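PDB 3L6D: putative oxidoreductase, which probably binds NADP and acts as an oxidoreductase of the family that joins a 6-phosphogluconate dehydrogenase-like NAD-binding domain to a reductive aminase-like C-terminal domain. Local coordinates for the interface of chains A and B. Coordinates in Å, arbitrary orientation; residue numbers count along the deposited sequence, not the author numbering. Chains: chain A/B, Putative oxidoreductase.

The four contacts sample one two-fold interface between chains A and B. Helix 169-199 of chain A takes part in all of them. Contacts 1 and 4 are neighbours, their C-alpha centres about 8 Å apart, and share A:Ala181, A:Phe184 and B:Phe266. Contact 3, where helix 204-232 of chain B meets strand 140-145 and helix 169-199 of chain A, lies about 11 Å from contact 4 and about 16 Å from contact 1. Contact 2 is about 18 Å from contact 1 and about 23 Å from contacts 3 and 4. Such interlocking suggests a dimer, although the structure alone does not prove one in solution.

Contact 1: the interface of chains A and B. Residues chain A 181, 184-185, 188, 265; chain B 189, 265-266, 269.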
loop_
_atom_site.group_PDB
_atom_site.type_symbol
_atom_site.label_atom_id
_atom_site.label_comp_id
_atom_site.label_asym_id
_atom_site.label_seq_id
_atom_site.Cartn_x
_atom_site.Cartn_y
_atom_site.Cartn_z
ATOM N N ALA A 181 2.367 -8.063 -8.900
ATOM C CA ALA A 181 3.630 -7.376 -8.779
ATOM C C ALA A 181 3.472 -6.225 -7.774
ATOM O O ALA A 181 4.197 -6.195 -6.797
ATOM C CB ALA A 181 4.095 -6.847 -10.120
ATOM N N PHE A 184 2.178 -7.614 -3.999
ATOM C CA PHE A 184 3.238 -8.292 -3.251
ATOM C C PHE A 184 4.435 -7.372 -2.962
ATOM O O PHE A 184 5.017 -7.417 -1.872
ATOM C CB PHE A 184 3.724 -9.530 -4.014
ATOM C CG PHE A 184 2.722 -10.699 -4.033
ATOM C CD1 PHE A 184 2.021 -11.085 -2.873
ATOM C CD2 PHE A 184 2.531 -11.445 -5.206
ATOM C CE1 PHE A 184 1.125 -12.189 -2.894
ATOM C CE2 PHE A 184 1.662 -12.557 -5.244
ATOM C CZ PHE A 184 0.939 -12.927 -4.092
ATOM N N ALA A 185 4.786 -6.515 -3.921
ATOM C CA ALA A 185 5.874 -5.564 -3.658
ATOM C C ALA A 185 5.502 -4.612 -2.504
ATOM O O ALA A 185 6.314 -4.364 -1.635
ATOM C CB ALA A 185 6.294 -4.804 -4.940
ATOM N N VAL A 188 6.120 -6.261 0.820
ATOM C CA VAL A 188 7.551 -6.372 1.122
ATOM C C VAL A 188 8.171 -5.025 1.520
ATOM O O VAL A 188 9.037 -4.993 2.414
ATOM C CB VAL A 188 8.234 -7.121 -0.008
ATOM C CG1 VAL A 188 9.813 -7.100 0.090
ATOM C CG2 VAL A 188 7.652 -8.583 -0.032
ATOM N N VAL A 265 14.857 -2.616 -1.456
ATOM C CA VAL A 265 13.650 -2.173 -2.168
ATOM C C VAL A 265 13.617 -0.675 -2.179
ATOM O O VAL A 265 13.455 -0.054 -3.246
ATOM C CB VAL A 265 12.325 -2.770 -1.581
ATOM C CG1 VAL A 265 11.150 -2.340 -2.399
ATOM C CG2 VAL A 265 12.396 -4.304 -1.512
ATOM N N THR B 189 5.993 1.320 -6.123
ATOM C CA THR B 189 5.639 -0.022 -6.609
ATOM C C THR B 189 4.404 0.068 -7.475
ATOM O O THR B 189 4.281 -0.656 -8.474
ATOM C CB THR B 189 5.369 -1.091 -5.487
ATOM O OG1 THR B 189 4.184 -0.751 -4.742
ATOM C CG2 THR B 189 6.578 -1.257 -4.550
ATOM N N VAL B 265 12.307 -2.345 -8.821
ATOM C CA VAL B 265 11.717 -2.445 -7.470
ATOM C C VAL B 265 11.263 -3.872 -7.260
ATOM O O VAL B 265 11.634 -4.513 -6.269
ATOM C CB VAL B 265 10.567 -1.436 -7.218
ATOM C CG1 VAL B 265 10.076 -1.546 -5.767
ATOM C CG2 VAL B 265 11.022 -0.011 -7.496
ATOM N N PHE B 266 10.501 -4.405 -8.222
ATOM C CA PHE B 266 10.107 -5.826 -8.106
ATOM C C PHE B 266 11.266 -6.816 -8.065
ATOM O O PHE B 266 11.220 -7.803 -7.326
ATOM C CB PHE B 266 9.064 -6.265 -9.153
ATOM C CG PHE B 266 8.346 -7.505 -8.749
ATOM C CD1 PHE B 266 7.402 -7.472 -7.700
ATOM C CD2 PHE B 266 8.667 -8.729 -9.310
ATOM C CE1 PHE B 266 6.758 -8.631 -7.287
ATOM C CE2 PHE B 266 8.023 -9.884 -8.893
ATOM C CZ PHE B 266 7.061 -9.835 -7.886
ATOM N N VAL B 269 12.446 -6.779 -4.552
ATOM C CA VAL B 269 11.500 -7.523 -3.730
ATOM C C VAL B 269 11.736 -9.022 -3.866
ATOM O O VAL B 269 11.704 -9.752 -2.873
ATOM C CB VAL B 269 10.062 -7.180 -4.172
ATOM C CG1 VAL B 269 9.039 -8.227 -3.620
ATOM C CG2 VAL B 269 9.752 -5.740 -3.774
#
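A:Val265 and B:Val265, the same residue in the two copies, meet methyl to methyl, CG1 to CG1 at 3.6 Å, their side chains crossing at about a right angle. Around this pair the contact is aliphatic. B:Val269 is wedged between helices 169-199 and 264-281 of chain A and divides its branches between them. Its CG2 lies 3.8 Å from CG2 of A:Val265 and also touches the methyl of A:Ala185, whereas CG1, anti to the backbone N (chi1 164°), turns to A:Val188 and rests 3.9 Å from its CB. An alanine in place of A:Val265 would remove both branches and is likely to leave B:Val265 CG1 without its methyl partner and B:Val269 CG2 with less packing on that side.

Helix 169-199 also meets its own copy. The small A:Ala185 brings CB to within 3.6 Å of CG2 of B:Thr189, so the threonine is used here through its methyl branch.

The third kind of contact is aromatic. The ring of B:Phe266 lies against the backbone of A:Ala181, with CE1 3.7 Å from the alanine CA, and the methyl of A:Ala185 sits at its edge, in plane. A:Ala181 has no side chain beyond CB at the point where the ring lies against its CA and O. Over one face of the B:Phe266 ring, displaced toward the rim, A:Ala181 CB stands 4.1 Å above the plane.

Contact 2: the interface of chains A and B. Residues chain A 190, 205, 208-209, 212; chain B 224, 227, 231.
This is a helix-to-helix interface in which an arginine clamped by two glutamates ties helix 204-232 of chain A to its counterpart in chain B, adding charge pairing to the apolar contacts of the other patches. A:Arg209 reaches across with its chain bent at chi3 (-70°), which brings the guanidinium over B:Val227. Its NH1 gives B:Glu224 OE2 a nearly straight bond of 2.8 Å, received on the syn side of a carboxylate almost coplanar with the guanidinium. The carboxylate of the second glutamate, B:Glu231, is turned 59° from the guanidinium plane. NH2 gives a longer hydrogen bond of 3.3 Å to B:Glu231 OE1, met from above the carboxylate plane, and the salt bridge from NE to OE2, 3.0 Å long, is only weak as a hydrogen bond.

Between the two carboxylates, B:Val227 CG1 supports one guanidinium face, 3.7 Å above its centre. The other branch, CG2, packs against A:Phe190 CZ at 3.7 Å, A:Leu212 CD2 and the backbone O of A:Ala208.

In the fold, the arginine and both glutamates project from the long helix 204-232 of their respective chains, while A:Phe190 reaches in from the neighbouring helix 169-199.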
loop_
_atom_site.group_PDB
_atom_site.type_symbol
_atom_site.label_atom_id
_atom_site.label_comp_id
_atom_site.label_asym_id
_atom_site.label_seq_id
_atom_site.Cartn_x
_atom_site.Cartn_y
_atom_site.Cartn_z
ATOM N N PHE A 190 6.668 -2.878 3.216
ATOM C CA PHE A 190 6.281 -2.847 4.635
ATOM C C PHE A 190 7.221 -3.726 5.503
ATOM O O PHE A 190 7.676 -3.247 6.522
ATOM C CB PHE A 190 4.791 -3.229 4.828
ATOM C CG PHE A 190 4.303 -3.111 6.270
ATOM C CD1 PHE A 190 3.914 -1.884 6.806
ATOM C CD2 PHE A 190 4.208 -4.257 7.072
ATOM C CE1 PHE A 190 3.470 -1.781 8.159
ATOM C CE2 PHE A 190 3.784 -4.162 8.393
ATOM C CZ PHE A 190 3.395 -2.908 8.924
ATOM N N SER A 205 7.009 -5.235 17.954
ATOM C CA SER A 205 5.728 -5.361 18.704
ATOM C C SER A 205 4.803 -4.126 18.759
ATOM O O SER A 205 3.588 -4.271 19.015
ATOM C CB SER A 205 6.002 -5.799 20.165
ATOM O OG SER A 205 6.330 -4.668 20.978
ATOM N N ALA A 208 5.267 -1.989 14.056
ATOM C CA ALA A 208 4.552 -2.455 12.867
ATOM C C ALA A 208 3.134 -1.850 12.844
ATOM O O ALA A 208 2.679 -1.291 11.809
ATOM C CB ALA A 208 4.494 -3.960 12.837
ATOM N N ARG A 209 2.467 -1.923 13.987
ATOM C CA ARG A 209 1.106 -1.341 14.058
ATOM C C ARG A 209 1.106 0.160 13.822
ATOM O O ARG A 209 0.345 0.662 12.993
ATOM C CB ARG A 209 0.368 -1.682 15.358
ATOM C CG ARG A 209 -1.125 -1.239 15.267
ATOM C CD ARG A 209 -2.040 -1.862 16.319
ATOM N NE ARG A 209 -2.318 -3.299 16.173
ATOM C CZ ARG A 209 -3.024 -3.879 15.197
ATOM N NH1 ARG A 209 -3.506 -3.201 14.148
ATOM N NH2 ARG A 209 -3.190 -5.193 15.242
ATOM N N LEU A 212 1.790 0.975 10.140
ATOM C CA LEU A 212 0.587 0.764 9.289
ATOM C C LEU A 212 -0.417 1.878 9.474
ATOM O O LEU A 212 -0.884 2.472 8.491
ATOM C CB LEU A 212 -0.117 -0.581 9.592
ATOM C CG LEU A 212 -1.274 -1.013 8.672
ATOM C CD1 LEU A 212 -0.769 -1.034 7.202
ATOM C CD2 LEU A 212 -1.839 -2.387 9.020
ATOM N N GLU B 224 -2.514 -5.883 7.616
ATOM C CA GLU B 224 -3.154 -6.019 8.913
ATOM C C GLU B 224 -2.827 -7.405 9.524
ATOM O O GLU B 224 -2.483 -7.531 10.701
ATOM C CB GLU B 224 -4.666 -5.788 8.755
ATOM C CG GLU B 224 -5.450 -5.702 10.066
ATOM C CD GLU B 224 -5.038 -4.510 10.961
ATOM O OE1 GLU B 224 -4.932 -3.368 10.439
ATOM O OE2 GLU B 224 -4.873 -4.730 12.183
ATOM N N VAL B 227 0.849 -7.502 10.647
ATOM C CA VAL B 227 0.961 -6.798 11.938
ATOM C C VAL B 227 0.522 -7.716 13.107
ATOM O O VAL B 227 1.203 -7.802 14.133
ATOM C CB VAL B 227 0.154 -5.457 11.965
ATOM C CG1 VAL B 227 0.062 -4.909 13.389
ATOM C CG2 VAL B 227 0.785 -4.391 11.019
ATOM N N GLU B 231 3.047 -8.897 16.053
ATOM C CA GLU B 231 2.674 -8.683 17.426
ATOM C C GLU B 231 2.615 -9.942 18.263
ATOM O O GLU B 231 3.009 -9.938 19.378
ATOM C CB GLU B 231 1.361 -7.942 17.505
ATOM C CG GLU B 231 1.488 -6.498 17.184
ATOM C CD GLU B 231 0.198 -5.791 17.142
ATOM O OE1 GLU B 231 -0.843 -6.400 17.169
ATOM O OE2 GLU B 231 0.213 -4.590 17.100
#

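Contact 3: the interface of chains A and B. Residues chain A 128, 140, 175, 179; chain B 213-214.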
loop_
_atom_site.group_PDB
_atom_site.type_symbol
_atom_site.label_atom_id
_atom_site.label_comp_id
_atom_site.label_asym_id
_atom_site.label_seq_id
_atom_site.Cartn_x
_atom_site.Cartn_y
_atom_site.Cartn_z
ATOM N N VAL A 128 -7.911 -13.157 -6.200
ATOM C CA VAL A 128 -6.982 -12.306 -5.497
ATOM C C VAL A 128 -7.259 -12.328 -4.018
ATOM O O VAL A 128 -7.649 -11.366 -3.464
ATOM C CB VAL A 128 -7.042 -10.886 -6.066
ATOM C CG1 VAL A 128 -5.852 -10.102 -5.711
ATOM C CG2 VAL A 128 -7.175 -10.936 -7.506
ATOM N N HIS A 140 -11.699 -9.915 -4.578
ATOM C CA HIS A 140 -11.793 -9.713 -6.028
ATOM C C HIS A 140 -11.309 -10.956 -6.762
ATOM O O HIS A 140 -10.368 -11.644 -6.322
ATOM C CB HIS A 140 -10.914 -8.529 -6.483
ATOM C CG HIS A 140 -11.581 -7.201 -6.380
ATOM N ND1 HIS A 140 -11.787 -6.562 -5.174
ATOM C CD2 HIS A 140 -12.062 -6.369 -7.331
ATOM C CE1 HIS A 140 -12.381 -5.404 -5.388
ATOM N NE2 HIS A 140 -12.558 -5.264 -6.685
ATOM N N PHE A 175 -2.857 -8.340 -16.826
ATOM C CA PHE A 175 -3.358 -7.558 -15.692
ATOM C C PHE A 175 -3.098 -8.267 -14.347
ATOM O O PHE A 175 -2.674 -7.631 -13.371
ATOM C CB PHE A 175 -4.833 -7.211 -15.855
ATOM C CG PHE A 175 -5.400 -6.457 -14.685
ATOM C CD1 PHE A 175 -5.038 -5.114 -14.449
ATOM C CD2 PHE A 175 -6.241 -7.088 -13.803
ATOM C CE1 PHE A 175 -5.548 -4.424 -13.355
ATOM C CE2 PHE A 175 -6.759 -6.417 -12.675
ATOM C CZ PHE A 175 -6.405 -5.075 -12.460
ATOM N N LEU A 179 -0.924 -6.613 -11.361
ATOM C CA LEU A 179 -1.639 -6.451 -10.116
ATOM C C LEU A 179 -0.879 -7.121 -8.967
ATOM O O LEU A 179 -0.750 -6.515 -7.921
ATOM C CB LEU A 179 -3.069 -7.003 -10.225
ATOM C CG LEU A 179 -3.910 -7.115 -8.957
ATOM C CD1 LEU A 179 -4.599 -5.809 -8.712
ATOM C CD2 LEU A 179 -4.945 -8.236 -9.176
ATOM N N GLU B 213 -8.172 -0.456 -7.457
ATOM C CA GLU B 213 -9.417 -0.953 -6.872
ATOM C C GLU B 213 -9.369 -2.477 -6.631
ATOM O O GLU B 213 -9.886 -2.942 -5.622
ATOM C CB GLU B 213 -10.633 -0.459 -7.668
ATOM C CG GLU B 213 -10.642 1.113 -7.630
ATOM C CD GLU B 213 -11.888 1.824 -8.153
ATOM O OE1 GLU B 213 -12.653 1.236 -8.960
ATOM O OE2 GLU B 213 -12.051 3.034 -7.783
ATOM N N THR B 214 -8.658 -3.214 -7.498
ATOM C CA THR B 214 -8.634 -4.679 -7.436
ATOM C C THR B 214 -7.628 -5.188 -6.374
ATOM O O THR B 214 -7.753 -6.306 -5.890
ATOM C CB THR B 214 -8.417 -5.301 -8.853
ATOM O OG1 THR B 214 -9.359 -4.710 -9.773
ATOM C CG2 THR B 214 -8.698 -6.785 -8.834
#
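Strand 140-145, in the part of chain A assigned to the 6-phosphogluconate dehydrogenase-type NAD-binding family, begins with A:His140, whose imidazole rests against B:Thr214 on helix 204-232 of chain B. The contact joins this strand and helix 169-199 of chain A to that one helix of the partner.

The histidine presents a face. B:Thr214 CA lies over the ring, 3.9 Å from its centroid and displaced toward the rim, in a CH-pi contact. With OG1 of the threonine beside the backbone N (chi1 -50°), the methyl CG2 is anti to that nitrogen, reaches down beside the root of the ring and meets A:His140 CB at 3.7 Å. The same methyl also touches the ring carbon CD2, at 3.7 Å from B:Thr214 CG2, so that it packs on both the stem and the rim of the histidine. At the other end of the imidazole, CE1 approaches the backbone carbonyl O of B:Glu213 at 3.5 Å.

Another flank of B:Thr214 faces helix 169-199 of chain A. There A:Leu179 crosses the threonine at about a right angle, its CD1 3.9 Å from B:Thr214 CB, while its other methyl, CD2, comes near CG2. The ring of A:Phe175 approaches obliquely through its far corner, with CZ 4.0 Å from the B:Thr214 hydroxyl oxygen OG1.

Contact 4: the interface of chains A and B. Residues chain A 177-178, 180-181, 184; chain B 252, 256, 266.
B:Ile252, on helix 242-259 of the reductive aminase-like C-terminal domain, presses its two terminal methyls against helix 169-199 of chain A at the apolar centre of this contact. The longer branch, with CG1 anti to the carbonyl carbon (chi1 -69°) and the chain then nearly extended, carries CD1 to the base of A:His180, 3.7 Å from CB. The same methyl sits at the edge of the A:Phe184 ring, in its plane and 3.9 Å from CD2, the isoleucine crossing the phenylalanine at about a right angle. The shorter branch, CG2, faces A:Ala181 and lies 4.0 Å from its CB. With an alanine here, lacking CG2 and CD1, A:His180 CB, A:Ala181 CB and the A:Phe184 edge would probably be left without their methyl partners.

Farther out, B:Leu256, on the same helix as B:Ile252, extends the apolar surface. Its CD2 meets CG2 of A:Thr177 at 3.8 Å as the two side chains run past one another in opposite directions, and B:Phe266, from helix 264-281, also packs on A:Ala181.

At the rim lie polar groups of A:Thr177 and A:His180. The threonine turns its methyl CG2 to chain B, 4.1 Å from B:Ile252 CG2, while its backbone carbonyl O lies 3.8 Å from that same isoleucine methyl. The imidazole of A:His180 extends beyond its CB, away from the isoleucine, and the A:Phe184 atom CZ lies at its edge, in plane.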
loop_
_atom_site.group_PDB
_atom_site.type_symbol
_atom_site.label_atom_id
_atom_site.label_comp_id
_atom_site.label_asym_id
_atom_site.label_seq_id
_atom_site.Cartn_x
_atom_site.Cartn_y
_atom_site.Cartn_z
ATOM N N THR A 177 -0.698 -10.193 -13.653
ATOM C CA THR A 177 0.738 -10.171 -13.392
ATOM C C THR A 177 1.132 -8.844 -12.744
ATOM O O THR A 177 1.783 -8.841 -11.693
ATOM C CB THR A 177 1.520 -10.419 -14.706
ATOM O OG1 THR A 177 1.266 -11.756 -15.115
ATOM C CG2 THR A 177 3.013 -10.237 -14.539
ATOM N N VAL A 178 0.713 -7.735 -13.355
ATOM C CA VAL A 178 1.016 -6.400 -12.823
ATOM C C VAL A 178 0.301 -6.120 -11.501
ATOM O O VAL A 178 0.859 -5.467 -10.612
ATOM C CB VAL A 178 0.885 -5.256 -13.891
ATOM C CG1 VAL A 178 1.760 -5.566 -15.100
ATOM C CG2 VAL A 178 -0.525 -5.026 -14.316
ATOM N N HIS A 180 -0.418 -8.366 -9.145
ATOM C CA HIS A 180 0.301 -9.067 -8.074
ATOM C C HIS A 180 1.707 -8.522 -7.829
ATOM O O HIS A 180 2.178 -8.506 -6.668
ATOM C CB HIS A 180 0.323 -10.578 -8.291
ATOM C CG HIS A 180 -1.019 -11.225 -8.097
ATOM N ND1 HIS A 180 -2.012 -11.189 -9.057
ATOM C CD2 HIS A 180 -1.529 -11.931 -7.058
ATOM C CE1 HIS A 180 -3.078 -11.838 -8.611
ATOM N NE2 HIS A 180 -2.810 -12.297 -7.397
ATOM N N ALA A 181 2.367 -8.063 -8.900
ATOM C CA ALA A 181 3.630 -7.376 -8.779
ATOM C C ALA A 181 3.472 -6.225 -7.774
ATOM O O ALA A 181 4.197 -6.195 -6.797
ATOM C CB ALA A 181 4.095 -6.847 -10.120
ATOM N N PHE A 184 2.178 -7.614 -3.999
ATOM C CA PHE A 184 3.238 -8.292 -3.251
ATOM C C PHE A 184 4.435 -7.372 -2.962
ATOM O O PHE A 184 5.017 -7.417 -1.872
ATOM C CB PHE A 184 3.724 -9.530 -4.014
ATOM C CG PHE A 184 2.722 -10.699 -4.033
ATOM C CD1 PHE A 184 2.021 -11.085 -2.873
ATOM C CD2 PHE A 184 2.531 -11.445 -5.206
ATOM C CE1 PHE A 184 1.125 -12.189 -2.894
ATOM C CE2 PHE A 184 1.662 -12.557 -5.244
ATOM C CZ PHE A 184 0.939 -12.927 -4.092
ATOM N N ILE B 252 6.233 -14.224 -11.624
ATOM C CA ILE B 252 5.834 -12.862 -11.995
ATOM C C ILE B 252 7.027 -12.144 -12.643
ATOM O O ILE B 252 6.883 -11.551 -13.708
ATOM C CB ILE B 252 5.284 -12.072 -10.758
ATOM C CG1 ILE B 252 3.944 -12.656 -10.327
ATOM C CG2 ILE B 252 5.126 -10.564 -11.067
ATOM C CD1 ILE B 252 3.571 -12.319 -8.851
ATOM N N LEU B 256 7.409 -10.618 -16.551
ATOM C CA LEU B 256 7.796 -9.222 -16.699
ATOM C C LEU B 256 9.069 -9.121 -17.553
ATOM O O LEU B 256 9.149 -8.303 -18.475
ATOM C CB LEU B 256 7.993 -8.557 -15.332
ATOM C CG LEU B 256 6.775 -8.331 -14.412
ATOM C CD1 LEU B 256 7.218 -7.701 -13.116
ATOM C CD2 LEU B 256 5.666 -7.526 -15.072
ATOM N N PHE B 266 10.501 -4.405 -8.222
ATOM C CA PHE B 266 10.107 -5.826 -8.106
ATOM C C PHE B 266 11.266 -6.816 -8.065
ATOM O O PHE B 266 11.220 -7.803 -7.326
ATOM C CB PHE B 266 9.064 -6.265 -9.153
ATOM C CG PHE B 266 8.346 -7.505 -8.749
ATOM C CD1 PHE B 266 7.402 -7.472 -7.700
ATOM C CD2 PHE B 266 8.667 -8.729 -9.310
ATOM C CE1 PHE B 266 6.758 -8.631 -7.287
ATOM C CE2 PHE B 266 8.023 -9.884 -8.893
ATOM C CZ PHE B 266 7.061 -9.835 -7.886
#